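Local atomic coordinates of glucokinase (PDB entry 6EDI), a protein that probably phosphorylates glucose at the expense of ATP, as a glucokinase built on the actin-like ATPase fold. Residues A[44-47]-A[52-55]; A[116-121]-A[128-133]. All blocks are in the same frame, centred on the assembly; numbering follows the deposited sequence.

Coming from the N terminus, the chain runs up strand 41-48, turns through a short glycine-rich loop and returns along strand 51-58. Contact 1 closes this tight hairpin. The chain then goes on through strand 67-75 and helix 84-98 before strand 110-117 leads into contact 2, which closes a second small loop between 116-121 and 128-133. The two loops neither nest nor cross: contact 1 is complete before contact 2 begins. They meet in space all the same, because strands 41-48 and 110-117 are parallel neighbours in one mixed sheet. Contact 1 thus lies inside that sheet, while contact 2 gathers the chain just past one of its strand ends.

Contact 1. Residues A[44-47]-A[52-55]; sequences VCDV and ARVG
Val44 faces Gly55 in a hydrogen-bonded antiparallel pair: Val44 N reaches Gly55 O at 2.9 Å, and Gly55 N reaches Val44 O at 2.8 Å. The first bond is almost straight at the hydrogen (176°). The CG2 branch of Val44 lies alongside the bare backbone of Gly55, and the Val44 side chain also packs on Leu401 and Cys404 of helix 399-409. Cys45 turns to the other face of the sheet. With SG anti to the backbone N (chi1 174°), the sulfur settles 4.0 Å from Val54 CG2, while the CA-H of Cys45 is directed at Arg53 O, with CA 3.1 Å from that oxygen. The two strands form a beta hairpin in the mixed sheet of an actin-like ATPase fold; its glycine-rich turn is consistent with the family's first phosphate-binding loop. Next comes Asp46, whose N donates to Arg53 O at 3.1 Å, so this one oxygen receives both an N-H and a CA-H. Arg53 N returns a bond to Asp46 O. Beyond the backbone their side chains run side by side in the same direction, and the bend at chi3 of Arg53 helps bring its NH2 to within 3.7 Å of Asp46 OD1, a long salt bridge with carboxylate and guanidinium planes turned 65° apart. The closer polar partner of the carboxylate is Ser116, hydrogen-bonded to OD2; the guanidinium makes a cation-pi contact with Tyr71. At Val47, CG2 approaches Ala52 CB at 4.4 Å, and both residues rest on Leu84 of helix 84-98.

Contact 2. Residues A[116-121]-A[128-133]; sequences SVPGPV and GPFNNL
Phe130 brings its ring obliquely against Gly119, a residue with no side chain to hold it off, and CD2 comes within 3.8 Å of Gly119 CA. The same ring atom, CD2, is 3.7 Å from Pro118 O, which lies in the plane of the ring at its edge, where the aromatic hydrogens carry a slight positive charge that probably suits a carbonyl oxygen. A little further round the rim, Val117 CB sits 4.0 Å from CE2. One face of the ring is taken by the chain's own Gly128 O, 3.1 Å above the plane and offset toward the rim. What aims the ring at the facing segment is the first torsion, which puts CG opposite the carbonyl carbon of Phe130 (chi1 -56°). The backbone it meets is kinked: Pro118 is the centre of an inverse gamma turn, with a weak hydrogen bond from Gly119 N to Val117 O. Past the turn, CD and CG of Pro120 meet the carbonyl oxygen of Pro129, with CD 3.3 Å from Pro129 O. The one hydrogen bond between the segments runs from Gly128 N to Pro120 O at 2.8 Å and is bent (140° at the hydrogen). Outside the two segments, Ile81 packs on Phe130 and Leu133. Pro120 comes just before strand 121-122 and Gly128 just after strand 126-127, so their bond closes the base of a short beta hairpin that follows strand 110-117, with Phe130 packed against the turn leading into it.

Contact 1. Residues A[44-47]-A[52-55]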
ATOM      1  N   VAL A  44       7.544 -24.596  -2.278  1.00 26.25           N
ATOM      2  CA  VAL A  44       8.180 -23.507  -1.561  1.00 28.46           C
ATOM      3  C   VAL A  44       9.649 -23.454  -1.926  1.00 28.43           C
ATOM      4  O   VAL A  44      10.287 -24.484  -2.209  1.00 30.46           O
ATOM      5  CB  VAL A  44       8.028 -23.636  -0.010  1.00 25.77           C
ATOM      6  CG1 VAL A  44       6.607 -23.896   0.355  1.00 26.24           C
ATOM      7  CG2 VAL A  44       8.913 -24.741   0.548  1.00 27.90           C
ATOM      8  N   CYS A  45      10.183 -22.242  -1.927  1.00 24.44           N
ATOM      9  CA  CYS A  45      11.575 -22.010  -2.275  1.00 27.81           C
ATOM     10  C   CYS A  45      11.964 -20.640  -1.750  1.00 28.35           C
ATOM     11  O   CYS A  45      11.203 -19.684  -1.866  1.00 28.93           O
ATOM     12  CB  CYS A  45      11.783 -22.091  -3.791  1.00 30.69           C
ATOM     13  SG  CYS A  45      13.448 -21.660  -4.381  1.00 34.23           S
ATOM     14  N   ASP A  46      13.140 -20.556  -1.144  1.00 29.29           N
ATOM     15  CA  ASP A  46      13.657 -19.277  -0.686  1.00 30.45           C
ATOM     16  C   ASP A  46      15.138 -19.225  -1.029  1.00 35.84           C
ATOM     17  O   ASP A  46      15.839 -20.241  -0.941  1.00 34.78           O
ATOM     18  CB  ASP A  46      13.418 -19.099   0.815  1.00 31.51           C
ATOM     19  CG  ASP A  46      14.119 -17.869   1.384  1.00 40.20           C
ATOM     20  OD1 ASP A  46      15.293 -17.991   1.792  1.00 45.88           O
ATOM     21  OD2 ASP A  46      13.497 -16.780   1.433  1.00 40.34           O
ATOM     22  N   VAL A  47      15.599 -18.055  -1.464  1.00 36.68           N
ATOM     23  CA  VAL A  47      17.011 -17.844  -1.762  1.00 38.75           C
ATOM     24  C   VAL A  47      17.620 -16.851  -0.770  1.00 41.53           C
ATOM     25  O   VAL A  47      17.019 -15.824  -0.473  1.00 41.42           O
ATOM     26  CB  VAL A  47      17.196 -17.324  -3.184  1.00 36.18           C
ATOM     27  CG1 VAL A  47      18.669 -17.158  -3.491  1.00 42.71           C
ATOM     28  CG2 VAL A  47      16.586 -18.292  -4.170  1.00 35.22           C
ATOM     29  N   ALA A  52      19.754 -22.113  -1.575  1.00 37.80           N
ATOM     30  CA  ALA A  52      18.418 -22.113  -2.138  1.00 38.72           C
ATOM     31  C   ALA A  52      17.669 -23.314  -1.583  1.00 39.54           C
ATOM     32  O   ALA A  52      17.920 -24.449  -1.986  1.00 38.38           O
ATOM     33  CB  ALA A  52      18.487 -22.174  -3.662  1.00 35.71           C
ATOM     34  N   ARG A  53      16.760 -23.084  -0.644  1.00 38.22           N
ATOM     35  CA  ARG A  53      15.995 -24.199  -0.110  1.00 32.10           C
ATOM     36  C   ARG A  53      14.793 -24.402  -1.009  1.00 32.84           C
ATOM     37  O   ARG A  53      14.086 -23.453  -1.318  1.00 27.88           O
ATOM     38  CB  ARG A  53      15.587 -23.933   1.340  1.00 36.17           C
ATOM     39  CG  ARG A  53      16.797 -23.732   2.249  1.00 33.78           C
ATOM     40  CD  ARG A  53      16.425 -23.326   3.659  1.00 34.10           C
ATOM     41  NE  ARG A  53      15.776 -22.020   3.700  1.00 40.95           N
ATOM     42  CZ  ARG A  53      15.483 -21.378   4.825  1.00 44.10           C
ATOM     43  NH1 ARG A  53      15.793 -21.932   5.992  1.00 46.24           N
ATOM     44  NH2 ARG A  53      14.894 -20.188   4.784  1.00 42.95           N
ATOM     45  N   VAL A  54      14.586 -25.635  -1.465  1.00 31.25           N
ATOM     46  CA  VAL A  54      13.477 -25.933  -2.369  1.00 26.94           C
ATOM     47  C   VAL A  54      12.688 -27.086  -1.769  1.00 27.52           C
ATOM     48  O   VAL A  54      13.265 -28.097  -1.403  1.00 27.32           O
ATOM     49  CB  VAL A  54      14.004 -26.375  -3.745  1.00 27.61           C
ATOM     50  CG1 VAL A  54      12.862 -26.599  -4.726  1.00 29.06           C
ATOM     51  CG2 VAL A  54      14.973 -25.363  -4.287  1.00 28.26           C
ATOM     52  N   GLY A  55      11.374 -26.957  -1.662  1.00 26.51           N
ATOM     53  CA  GLY A  55      10.610 -28.055  -1.105  1.00 27.13           C
ATOM     54  C   GLY A  55       9.106 -27.918  -1.242  1.00 27.54           C
ATOM     55  O   GLY A  55       8.608 -27.295  -2.167  1.00 27.77           O
TER

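Contact 2. Residues A[116-121]-A[128-133]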
ATOM      1  N   SER A 116      10.711 -17.007  -2.838  1.00 29.24           N
ATOM      2  CA  SER A 116      11.104 -15.816  -2.084  1.00 31.50           C
ATOM      3  C   SER A 116      12.556 -15.516  -2.418  1.00 30.66           C
ATOM      4  O   SER A 116      13.422 -16.383  -2.258  1.00 31.03           O
ATOM      5  CB  SER A 116      10.977 -16.060  -0.579  1.00 27.06           C
ATOM      6  OG  SER A 116      11.335 -14.902   0.160  1.00 34.28           O
ATOM      7  N   VAL A 117      12.816 -14.300  -2.892  1.00 29.48           N
ATOM      8  CA  VAL A 117      14.163 -13.891  -3.269  1.00 32.02           C
ATOM      9  C   VAL A 117      14.558 -12.605  -2.564  1.00 34.09           C
ATOM     10  O   VAL A 117      13.713 -11.735  -2.322  1.00 33.73           O
ATOM     11  CB  VAL A 117      14.315 -13.727  -4.802  1.00 36.24           C
ATOM     12  CG1 VAL A 117      14.137 -15.055  -5.496  1.00 32.75           C
ATOM     13  CG2 VAL A 117      13.319 -12.705  -5.339  1.00 33.03           C
ATOM     14  N   PRO A 118      15.847 -12.484  -2.218  1.00 35.25           N
ATOM     15  CA  PRO A 118      16.356 -11.303  -1.525  1.00 38.09           C
ATOM     16  C   PRO A 118      16.840 -10.277  -2.541  1.00 40.74           C
ATOM     17  O   PRO A 118      18.037  -9.994  -2.647  1.00 42.63           O
ATOM     18  CB  PRO A 118      17.543 -11.860  -0.739  1.00 35.06           C
ATOM     19  CG  PRO A 118      18.094 -12.945  -1.645  1.00 40.53           C
ATOM     20  CD  PRO A 118      16.910 -13.482  -2.449  1.00 35.70           C
ATOM     21  N   GLY A 119      15.901  -9.723  -3.289  1.00 38.30           N
ATOM     22  CA  GLY A 119      16.231  -8.702  -4.258  1.00 40.74           C
ATOM     23  C   GLY A 119      14.936  -8.141  -4.780  1.00 39.06           C
ATOM     24  O   GLY A 119      13.862  -8.565  -4.341  1.00 41.49           O
ATOM     25  N   PRO A 120      15.022  -7.196  -5.726  1.00 40.39           N
ATOM     26  CA  PRO A 120      13.801  -6.584  -6.247  1.00 39.26           C
ATOM     27  C   PRO A 120      13.043  -7.567  -7.140  1.00 40.06           C
ATOM     28  O   PRO A 120      13.665  -8.427  -7.779  1.00 37.45           O
ATOM     29  CB  PRO A 120      14.328  -5.395  -7.056  1.00 42.97           C
ATOM     30  CG  PRO A 120      15.682  -5.830  -7.519  1.00 45.33           C
ATOM     31  CD  PRO A 120      16.235  -6.700  -6.410  1.00 40.51           C
ATOM     32  N   VAL A 121      11.717  -7.450  -7.154  1.00 37.59           N
ATOM     33  CA  VAL A 121      10.850  -8.347  -7.913  1.00 39.88           C
ATOM     34  C   VAL A 121       9.922  -7.489  -8.744  1.00 33.80           C
ATOM     35  O   VAL A 121       9.375  -6.518  -8.230  1.00 35.40           O
ATOM     36  CB  VAL A 121       9.983  -9.219  -6.970  1.00 32.47           C
ATOM     37  CG1 VAL A 121       8.984 -10.048  -7.760  1.00 30.48           C
ATOM     38  CG2 VAL A 121      10.852 -10.120  -6.113  1.00 36.70           C
ATOM     39  N   GLY A 128      14.819  -8.877 -10.326  1.00 48.68           N
ATOM     40  CA  GLY A 128      15.801  -8.067 -11.031  1.00 44.43           C
ATOM     41  C   GLY A 128      17.200  -8.280 -10.533  1.00 42.82           C
ATOM     42  O   GLY A 128      17.424  -9.223  -9.777  1.00 44.89           O
ATOM     43  N   PRO A 129      18.147  -7.414 -10.954  1.00 42.57           N
ATOM     44  CA  PRO A 129      19.535  -7.650 -10.556  1.00 40.12           C
ATOM     45  C   PRO A 129      19.653  -7.718  -9.055  1.00 41.06           C
ATOM     46  O   PRO A 129      18.957  -7.008  -8.327  1.00 40.42           O
ATOM     47  CB  PRO A 129      20.270  -6.423 -11.091  1.00 43.78           C
ATOM     48  CG  PRO A 129      19.477  -6.004 -12.255  1.00 43.90           C
ATOM     49  CD  PRO A 129      18.035  -6.238 -11.834  1.00 41.70           C
ATOM     50  N   PHE A 130      20.508  -8.624  -8.609  1.00 36.72           N
ATOM     51  CA  PHE A 130      20.846  -8.762  -7.214  1.00 38.86           C
ATOM     52  C   PHE A 130      22.255  -8.206  -7.083  1.00 43.27           C
ATOM     53  O   PHE A 130      23.015  -8.208  -8.051  1.00 42.59           O
ATOM     54  CB  PHE A 130      20.812 -10.236  -6.820  1.00 39.52           C
ATOM     55  CG  PHE A 130      19.498 -10.910  -7.114  1.00 36.59           C
ATOM     56  CD1 PHE A 130      19.249 -11.456  -8.364  1.00 35.45           C
ATOM     57  CD2 PHE A 130      18.520 -11.009  -6.134  1.00 36.31           C
ATOM     58  CE1 PHE A 130      18.042 -12.080  -8.642  1.00 35.89           C
ATOM     59  CE2 PHE A 130      17.311 -11.638  -6.396  1.00 35.47           C
ATOM     60  CZ  PHE A 130      17.071 -12.173  -7.656  1.00 34.72           C
ATOM     61  N   ASN A 131      22.610  -7.713  -5.905  1.00 42.53           N
ATOM     62  CA  ASN A 131      23.931  -7.115  -5.736  1.00 47.83           C
ATOM     63  C   ASN A 131      25.045  -8.164  -5.626  1.00 46.52           C
ATOM     64  O   ASN A 131      26.186  -7.900  -6.024  1.00 41.67           O
ATOM     65  CB  ASN A 131      23.956  -6.164  -4.533  1.00 45.81           C
ATOM     66  CG  ASN A 131      23.574  -6.856  -3.243  1.00 53.14           C
ATOM     67  OD1 ASN A 131      22.691  -7.714  -3.232  1.00 55.71           O
ATOM     68  ND2 ASN A 131      24.246  -6.500  -2.147  1.00 55.95           N
ATOM     69  N   ASN A 132      24.715  -9.348  -5.101  1.00 46.14           N
ATOM     70  CA  ASN A 132      25.728 -10.397  -4.894  1.00 42.93           C
ATOM     71  C   ASN A 132      25.526 -11.703  -5.694  1.00 41.26           C
ATOM     72  O   ASN A 132      26.281 -12.671  -5.542  1.00 40.82           O
ATOM     73  CB  ASN A 132      25.952 -10.675  -3.393  1.00 44.40           C
ATOM     74  CG  ASN A 132      24.761 -11.336  -2.715  1.00 51.32           C
ATOM     75  OD1 ASN A 132      23.953 -12.007  -3.355  1.00 52.33           O
ATOM     76  ND2 ASN A 132      24.661 -11.161  -1.398  1.00 52.58           N
ATOM     77  N   LEU A 133      24.502 -11.728  -6.536  1.00 37.50           N
ATOM     78  CA  LEU A 133      24.267 -12.864  -7.411  1.00 40.47           C
ATOM     79  C   LEU A 133      24.183 -12.361  -8.838  1.00 43.38           C
ATOM     80  O   LEU A 133      23.864 -11.191  -9.078  1.00 41.68           O
ATOM     81  CB  LEU A 133      22.970 -13.597  -7.047  1.00 38.21           C
ATOM     82  CG  LEU A 133      22.898 -14.316  -5.703  1.00 35.51           C
ATOM     83  CD1 LEU A 133      21.483 -14.792  -5.436  1.00 33.99           C
ATOM     84  CD2 LEU A 133      23.854 -15.485  -5.715  1.00 40.82           C
TER